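Local structure of acyl-coenzyme A thioesterase THEM4 (Rhodococcus sp., 2OV9) at residues V133-L138 and L158-H163; L168-T173 and I192-G197. The protein probably hydrolyses medium- and long-chain fatty acyl-coenzyme A thioesters to free fatty acids and coenzyme A, as a member of the hotdog-fold thioesterase superfamily. All coordinates share one frame; numbering follows the deposited sequence.

Contact 1: residues V133-L138 and L158-H163; sequences VSALLL and LSTRYH
Ala135 and Tyr162 make the closest approach between helix 133-138 and strand 158-162, with the methyl CB of the alanine 3.7 Å from the phenol OH. The van der Waals contacts all come from one flank of the helix. Ser134 adds its CB, 4.2 Å from CE1 of Tyr162 and oblique to the ring. One turn on, CD1 of Leu138 lies 4.4 Å from the methyl CG2 of Thr160, and OG1 of Thr160 lies near CB of Ala135, at 4.3 Å. Leu158 differs in resting a methyl on a backbone carbonyl: its CG is anti to its backbone N (chi1 -162°), and its CD2 sits 4.1 Å from the O of Ala135. The axes of helix and strand pass 9.7 Å apart, with 131° between their directions.

No hydrogen bond joins the two segments. The phenol of Tyr162 finds its partner just outside them: its OH is hydrogen-bonded to the carbonyl O of Gly131, at the start of the same helix, which anchors the phenol beside Ala135.

Val201 and Val203 of the neighbouring strand continue the apolar floor under Leu138. Along the other edge of strand 154-162, Leu158 to Arg161 pair antiparallel with a strand of the second subunit, carrying the sheet across the dimer interface. A long helix wrapped by a curved antiparallel sheet is the hallmark of the hotdog fold.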
ATOM      1  N   VAL B 133       1.081  -5.776   0.964  1.00 32.77           N
ATOM      2  CA  VAL B 133       2.063  -4.833   0.439  1.00 32.94           C
ATOM      3  C   VAL B 133       2.862  -5.555  -0.644  1.00 32.67           C
ATOM      4  O   VAL B 133       3.181  -4.979  -1.699  1.00 32.53           O
ATOM      5  CB  VAL B 133       3.009  -4.312   1.551  1.00 32.78           C
ATOM      6  CG1 VAL B 133       4.289  -3.652   0.953  1.00 32.92           C
ATOM      7  CG2 VAL B 133       2.261  -3.338   2.469  1.00 32.11           C
ATOM      8  N   SER B 134       3.212  -6.817  -0.387  1.00 33.09           N
ATOM      9  CA  SER B 134       3.920  -7.604  -1.414  1.00 33.42           C
ATOM     10  C   SER B 134       3.105  -7.659  -2.701  1.00 33.83           C
ATOM     11  O   SER B 134       3.641  -7.512  -3.820  1.00 33.34           O
ATOM     12  CB  SER B 134       4.225  -9.003  -0.895  1.00 33.47           C
ATOM     13  OG  SER B 134       5.353  -8.928  -0.035  1.00 34.66           O
ATOM     14  N   ALA B 135       1.802  -7.846  -2.543  1.00 32.98           N
ATOM     15  CA  ALA B 135       0.894  -7.881  -3.688  1.00 33.33           C
ATOM     16  C   ALA B 135       0.875  -6.520  -4.395  1.00 34.12           C
ATOM     17  O   ALA B 135       0.893  -6.463  -5.644  1.00 32.44           O
ATOM     18  CB  ALA B 135      -0.540  -8.305  -3.232  1.00 32.97           C
ATOM     19  N   LEU B 136       0.849  -5.428  -3.605  1.00 34.45           N
ATOM     20  CA  LEU B 136       0.815  -4.074  -4.186  1.00 35.06           C
ATOM     21  C   LEU B 136       2.080  -3.833  -5.002  1.00 34.26           C
ATOM     22  O   LEU B 136       2.014  -3.350  -6.143  1.00 34.26           O
ATOM     23  CB  LEU B 136       0.671  -2.992  -3.100  1.00 34.46           C
ATOM     24  CG  LEU B 136       1.093  -1.542  -3.396  1.00 35.44           C
ATOM     25  CD1 LEU B 136       0.185  -0.800  -4.417  1.00 36.22           C
ATOM     26  CD2 LEU B 136       1.085  -0.743  -2.114  1.00 36.18           C
ATOM     27  N   LEU B 137       3.239  -4.141  -4.420  1.00 34.45           N
ATOM     28  CA  LEU B 137       4.514  -3.890  -5.110  1.00 35.06           C
ATOM     29  C   LEU B 137       4.570  -4.691  -6.400  1.00 35.44           C
ATOM     30  O   LEU B 137       4.918  -4.147  -7.457  1.00 36.31           O
ATOM     31  CB  LEU B 137       5.738  -4.252  -4.231  1.00 35.79           C
ATOM     32  CG  LEU B 137       5.890  -3.569  -2.866  1.00 37.74           C
ATOM     33  CD1 LEU B 137       7.279  -3.815  -2.241  1.00 40.01           C
ATOM     34  CD2 LEU B 137       5.617  -2.111  -2.997  1.00 37.89           C
ATOM     35  N   LEU B 138       4.208  -5.969  -6.318  1.00 35.21           N
ATOM     36  CA  LEU B 138       4.284  -6.880  -7.492  1.00 34.91           C
ATOM     37  C   LEU B 138       3.300  -6.446  -8.587  1.00 35.06           C
ATOM     38  O   LEU B 138       3.636  -6.441  -9.767  1.00 34.70           O
ATOM     39  CB  LEU B 138       4.065  -8.357  -7.095  1.00 34.39           C
ATOM     40  CG  LEU B 138       5.324  -9.012  -6.480  1.00 34.73           C
ATOM     41  CD1 LEU B 138       4.991 -10.344  -5.862  1.00 33.92           C
ATOM     42  CD2 LEU B 138       6.395  -9.202  -7.525  1.00 35.55           C
ATOM     43  N   LEU B 158      -4.887 -10.995 -10.828  1.00 38.06           N
ATOM     44  CA  LEU B 158      -3.565 -11.108 -10.240  1.00 39.40           C
ATOM     45  C   LEU B 158      -3.638 -12.363  -9.386  1.00 38.50           C
ATOM     46  O   LEU B 158      -4.584 -12.527  -8.616  1.00 38.37           O
ATOM     47  CB  LEU B 158      -3.280  -9.868  -9.383  1.00 39.07           C
ATOM     48  CG  LEU B 158      -1.878  -9.463  -8.957  1.00 42.66           C
ATOM     49  CD1 LEU B 158      -1.168  -8.735 -10.104  1.00 44.68           C
ATOM     50  CD2 LEU B 158      -1.971  -8.573  -7.683  1.00 41.77           C
ATOM     51  N   SER B 159      -2.683 -13.268  -9.557  1.00 37.89           N
ATOM     52  CA  SER B 159      -2.581 -14.447  -8.699  1.00 37.41           C
ATOM     53  C   SER B 159      -1.264 -14.428  -7.975  1.00 36.79           C
ATOM     54  O   SER B 159      -0.234 -14.647  -8.603  1.00 36.19           O
ATOM     55  CB  SER B 159      -2.662 -15.712  -9.528  1.00 37.75           C
ATOM     56  OG  SER B 159      -3.874 -15.695 -10.262  1.00 40.77           O
ATOM     57  N   THR B 160      -1.298 -14.187  -6.662  1.00 35.33           N
ATOM     58  CA  THR B 160      -0.070 -14.063  -5.879  1.00 34.92           C
ATOM     59  C   THR B 160       0.104 -15.259  -4.970  1.00 34.52           C
ATOM     60  O   THR B 160      -0.817 -15.640  -4.259  1.00 34.25           O
ATOM     61  CB  THR B 160      -0.086 -12.750  -5.053  1.00 35.07           C
ATOM     62  OG1 THR B 160      -0.593 -11.691  -5.883  1.00 36.84           O
ATOM     63  CG2 THR B 160       1.311 -12.389  -4.567  1.00 35.05           C
ATOM     64  N   ARG B 161       1.298 -15.847  -5.006  1.00 34.15           N
ATOM     65  CA  ARG B 161       1.620 -17.029  -4.221  1.00 34.12           C
ATOM     66  C   ARG B 161       2.735 -16.688  -3.238  1.00 33.98           C
ATOM     67  O   ARG B 161       3.702 -16.030  -3.601  1.00 33.57           O
ATOM     68  CB  ARG B 161       2.055 -18.180  -5.157  1.00 33.84           C
ATOM     69  CG  ARG B 161       0.894 -18.812  -5.939  1.00 35.64           C
ATOM     70  CD  ARG B 161       1.237 -20.196  -6.554  1.00 36.08           C
ATOM     71  NE  ARG B 161       1.658 -21.179  -5.549  1.00 40.06           N
ATOM     72  CZ  ARG B 161       2.742 -21.951  -5.635  1.00 42.82           C
ATOM     73  NH1 ARG B 161       3.541 -21.913  -6.709  1.00 40.89           N
ATOM     74  NH2 ARG B 161       3.010 -22.796  -4.643  1.00 45.13           N
ATOM     75  N   TYR B 162       2.597 -17.169  -2.006  1.00 33.43           N
ATOM     76  CA  TYR B 162       3.493 -16.829  -0.926  1.00 33.42           C
ATOM     77  C   TYR B 162       4.261 -18.063  -0.499  1.00 34.14           C
ATOM     78  O   TYR B 162       3.673 -19.031  -0.018  1.00 33.79           O
ATOM     79  CB  TYR B 162       2.682 -16.245   0.248  1.00 33.33           C
ATOM     80  CG  TYR B 162       1.994 -14.954  -0.134  1.00 34.46           C
ATOM     81  CD1 TYR B 162       2.594 -13.716   0.126  1.00 34.82           C
ATOM     82  CD2 TYR B 162       0.765 -14.964  -0.786  1.00 33.55           C
ATOM     83  CE1 TYR B 162       1.957 -12.518  -0.254  1.00 35.61           C
ATOM     84  CE2 TYR B 162       0.136 -13.777  -1.175  1.00 35.37           C
ATOM     85  CZ  TYR B 162       0.739 -12.561  -0.885  1.00 36.14           C
ATOM     86  OH  TYR B 162       0.117 -11.392  -1.271  1.00 36.86           O
ATOM     87  N   HIS B 163       5.575 -18.000  -0.647  1.00 34.50           N
ATOM     88  CA  HIS B 163       6.431 -19.169  -0.519  1.00 35.82           C
ATOM     89  C   HIS B 163       7.213 -19.188   0.783  1.00 36.53           C
ATOM     90  O   HIS B 163       7.352 -20.238   1.410  1.00 36.10           O
ATOM     91  CB  HIS B 163       7.396 -19.213  -1.713  1.00 35.66           C
ATOM     92  CG  HIS B 163       6.710 -19.127  -3.045  1.00 36.99           C
ATOM     93  ND1 HIS B 163       6.169 -20.231  -3.672  1.00 39.32           N
ATOM     94  CD2 HIS B 163       6.443 -18.072  -3.850  1.00 35.35           C
ATOM     95  CE1 HIS B 163       5.608 -19.858  -4.811  1.00 39.89           C
ATOM     96  NE2 HIS B 163       5.771 -18.557  -4.951  1.00 37.50           N
TER

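Contact 2: residues L168-T173 and I192-G197; sequences LFEPLT and IRTADG
Thr173 and Arg193 form the firm end of this contact, an antiparallel hydrogen-bonded pair. Thr173 N donates to Arg193 O at 2.8 Å, lying in the plane of that carbonyl, and Arg193 N returns a bond to Thr173 O at 2.9 Å; both are fairly straight, with N-H...O angles of 161° and 163°. Two CA-H...O contacts reinforce them, from Leu172 CA to Arg193 O and from Ile192 CA to Thr173 O. On the buried side, CB of Leu172 meets CG2 of Ile192 at 4.0 Å. That methyl is anti to the backbone N of Ile192.

Toward Pro171 and Ala195 the strands splay, and direct backbone bonding gives way to water. A single water donates to OE2 of Glu170 and accepts from Ala195 N, 2.8 Å away, so it bridges the gap between the two segments; it also sits unusually close to Pro171 O, where the short bond is doubtful. The side chain of Glu170 runs at a slant to that of Thr194, its OE2 3.5 Å from the methyl CG2. The same methyl reaches CD2 of Leu172 at 4.2 Å, joining this outer end to the apolar side.

Beyond it segment 192-197 reverses in a type I turn, closed by Gly197 N to Thr194 O. Asp196 OD1 takes a bond from Gln198 N, and Thr194 OG1 lies very close to the same oxygen. Arg193 leads its guanidinium away from Thr173: NH1 bonds to Gly197 O at 3.0 Å, while NH2 forms a salt bridge with Asp191. This is the open end of the beta hairpin 171-182/185-194, whose second strand turns here into strand 199-208, part of the antiparallel meander of the hotdog sheet.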
ATOM      1  N   LEU B 168      11.188  -7.479   6.658  1.00 32.12           N
ATOM      2  CA  LEU B 168      11.486  -6.056   6.685  1.00 31.95           C
ATOM      3  C   LEU B 168      12.983  -5.889   6.924  1.00 32.54           C
ATOM      4  O   LEU B 168      13.662  -6.837   7.354  1.00 31.19           O
ATOM      5  CB  LEU B 168      10.708  -5.393   7.835  1.00 31.95           C
ATOM      6  CG  LEU B 168       9.169  -5.410   7.798  1.00 32.98           C
ATOM      7  CD1 LEU B 168       8.634  -4.879   9.102  1.00 33.04           C
ATOM      8  CD2 LEU B 168       8.676  -4.577   6.602  1.00 28.80           C
ATOM      9  N   PHE B 169      13.489  -4.681   6.671  1.00 33.17           N
ATOM     10  CA  PHE B 169      14.854  -4.269   7.036  1.00 35.24           C
ATOM     11  C   PHE B 169      15.992  -4.934   6.259  1.00 35.46           C
ATOM     12  O   PHE B 169      17.149  -4.902   6.695  1.00 36.15           O
ATOM     13  CB  PHE B 169      15.110  -4.427   8.546  1.00 35.38           C
ATOM     14  CG  PHE B 169      13.912  -4.113   9.411  1.00 37.52           C
ATOM     15  CD1 PHE B 169      13.254  -2.879   9.309  1.00 39.19           C
ATOM     16  CD2 PHE B 169      13.451  -5.047  10.326  1.00 37.86           C
ATOM     17  CE1 PHE B 169      12.132  -2.599  10.100  1.00 40.32           C
ATOM     18  CE2 PHE B 169      12.325  -4.777  11.145  1.00 40.69           C
ATOM     19  CZ  PHE B 169      11.669  -3.542  11.030  1.00 39.92           C
ATOM     20  N   GLU B 170      15.674  -5.582   5.150  1.00 35.90           N
ATOM     21  CA  GLU B 170      16.729  -6.147   4.316  1.00 36.76           C
ATOM     22  C   GLU B 170      16.359  -6.015   2.852  1.00 36.10           C
ATOM     23  O   GLU B 170      15.190  -5.848   2.535  1.00 34.64           O
ATOM     24  CB  GLU B 170      17.040  -7.595   4.706  1.00 38.03           C
ATOM     25  CG  GLU B 170      16.101  -8.621   4.164  1.00 41.71           C
ATOM     26  CD  GLU B 170      16.381 -10.000   4.766  1.00 46.37           C
ATOM     27  OE1 GLU B 170      16.454 -10.103   6.009  1.00 46.62           O
ATOM     28  OE2 GLU B 170      16.523 -10.978   3.999  1.00 47.85           O
ATOM     29  N   PRO B 171      17.364  -6.061   1.964  1.00 35.95           N
ATOM     30  CA  PRO B 171      17.138  -5.813   0.545  1.00 35.72           C
ATOM     31  C   PRO B 171      16.290  -6.911  -0.107  1.00 35.70           C
ATOM     32  O   PRO B 171      16.639  -8.097  -0.045  1.00 35.32           O
ATOM     33  CB  PRO B 171      18.564  -5.783  -0.048  1.00 35.08           C
ATOM     34  CG  PRO B 171      19.487  -5.747   1.100  1.00 35.85           C
ATOM     35  CD  PRO B 171      18.795  -6.328   2.264  1.00 35.92           C
ATOM     36  N   LEU B 172      15.162  -6.512  -0.691  1.00 35.36           N
ATOM     37  CA  LEU B 172      14.302  -7.414  -1.466  1.00 36.11           C
ATOM     38  C   LEU B 172      14.362  -7.082  -2.966  1.00 36.90           C
ATOM     39  O   LEU B 172      14.168  -5.937  -3.347  1.00 36.19           O
ATOM     40  CB  LEU B 172      12.835  -7.243  -1.015  1.00 37.03           C
ATOM     41  CG  LEU B 172      12.565  -7.363   0.493  1.00 36.55           C
ATOM     42  CD1 LEU B 172      11.106  -7.015   0.805  1.00 37.69           C
ATOM     43  CD2 LEU B 172      12.947  -8.749   1.061  1.00 35.52           C
ATOM     44  N   THR B 173      14.616  -8.083  -3.811  1.00 36.46           N
ATOM     45  CA  THR B 173      14.692  -7.852  -5.241  1.00 35.90           C
ATOM     46  C   THR B 173      13.340  -8.088  -5.837  1.00 36.27           C
ATOM     47  O   THR B 173      12.815  -9.195  -5.736  1.00 36.08           O
ATOM     48  CB  THR B 173      15.664  -8.835  -5.911  1.00 35.90           C
ATOM     49  OG1 THR B 173      16.929  -8.768  -5.236  1.00 35.02           O
ATOM     50  CG2 THR B 173      15.837  -8.488  -7.416  1.00 35.23           C
ATOM     51  N   ILE B 192       9.397 -11.629  -5.764  1.00 34.42           N
ATOM     52  CA  ILE B 192      10.170 -10.867  -4.789  1.00 33.80           C
ATOM     53  C   ILE B 192      11.110 -11.901  -4.215  1.00 33.37           C
ATOM     54  O   ILE B 192      10.646 -12.945  -3.743  1.00 32.34           O
ATOM     55  CB  ILE B 192       9.285 -10.363  -3.617  1.00 33.48           C
ATOM     56  CG1 ILE B 192       8.324  -9.286  -4.107  1.00 33.78           C
ATOM     57  CG2 ILE B 192      10.155  -9.824  -2.463  1.00 32.53           C
ATOM     58  CD1 ILE B 192       7.307  -8.746  -3.070  1.00 35.37           C
ATOM     59  N   ARG B 193      12.410 -11.611  -4.231  1.00 33.55           N
ATOM     60  CA  ARG B 193      13.399 -12.522  -3.654  1.00 33.66           C
ATOM     61  C   ARG B 193      14.231 -11.855  -2.573  1.00 34.94           C
ATOM     62  O   ARG B 193      14.447 -10.646  -2.598  1.00 36.21           O
ATOM     63  CB  ARG B 193      14.356 -13.018  -4.748  1.00 33.81           C
ATOM     64  CG  ARG B 193      13.669 -13.838  -5.816  1.00 33.99           C
ATOM     65  CD  ARG B 193      14.569 -14.171  -7.007  1.00 35.54           C
ATOM     66  NE  ARG B 193      13.718 -14.791  -8.030  1.00 40.65           N
ATOM     67  CZ  ARG B 193      13.763 -16.077  -8.371  1.00 42.44           C
ATOM     68  NH1 ARG B 193      14.647 -16.895  -7.808  1.00 45.07           N
ATOM     69  NH2 ARG B 193      12.928 -16.549  -9.287  1.00 43.19           N
ATOM     70  N   THR B 194      14.763 -12.645  -1.649  1.00 35.48           N
ATOM     71  CA  THR B 194      15.773 -12.102  -0.756  1.00 35.72           C
ATOM     72  C   THR B 194      17.122 -12.071  -1.469  1.00 35.79           C
ATOM     73  O   THR B 194      17.264 -12.568  -2.601  1.00 35.44           O
ATOM     74  CB  THR B 194      15.841 -12.881   0.574  1.00 36.65           C
ATOM     75  OG1 THR B 194      15.884 -14.292   0.318  1.00 36.63           O
ATOM     76  CG2 THR B 194      14.623 -12.532   1.443  1.00 36.48           C
ATOM     77  N   ALA B 195      18.119 -11.481  -0.809  1.00 35.28           N
ATOM     78  CA  ALA B 195      19.448 -11.322  -1.386  1.00 35.09           C
ATOM     79  C   ALA B 195      20.107 -12.650  -1.782  1.00 35.05           C
ATOM     80  O   ALA B 195      20.911 -12.689  -2.710  1.00 35.33           O
ATOM     81  CB  ALA B 195      20.350 -10.541  -0.401  1.00 34.85           C
ATOM     82  N   ASP B 196      19.784 -13.735  -1.080  1.00 34.28           N
ATOM     83  CA  ASP B 196      20.290 -15.069  -1.453  1.00 33.75           C
ATOM     84  C   ASP B 196      19.565 -15.663  -2.686  1.00 33.29           C
ATOM     85  O   ASP B 196      19.924 -16.728  -3.193  1.00 32.98           O
ATOM     86  CB  ASP B 196      20.206 -16.031  -0.257  1.00 32.99           C
ATOM     87  CG  ASP B 196      18.769 -16.252   0.217  1.00 34.13           C
ATOM     88  OD1 ASP B 196      17.845 -15.670  -0.378  1.00 32.64           O
ATOM     89  OD2 ASP B 196      18.561 -17.019   1.180  1.00 32.25           O
ATOM     90  N   GLY B 197      18.551 -14.975  -3.175  1.00 33.29           N
ATOM     91  CA  GLY B 197      17.934 -15.401  -4.407  1.00 33.22           C
ATOM     92  C   GLY B 197      16.650 -16.175  -4.169  1.00 34.05           C
ATOM     93  O   GLY B 197      15.876 -16.376  -5.109  1.00 33.70           O
TER
HETATM   94  O   HOH W   1      17.554  -9.924   1.463  1.00 31.21           O

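How the contacts relate
Contact 1 is a buried helix-on-sheet junction at the dimer side of the fold, whereas contact 2 joins neighbouring strands of that sheet near its exposed turns and touches no other subunit. Their centres are 14 Å apart, and Ile192 links them directly: its CD1 lies 3.6 Å from Ser134 OG, and its CG1 packs on Leu138. One flank of helix 131-148 thus rests on both strand 154-162 and strand 185-194, with strand 199-208 between the two in the sheet. The chemistry follows position: van der Waals contact with no hydrogen bond between segments 133-138 and 158-163, paired backbone bonds inside the sheet, and water and charged groups where its strands end.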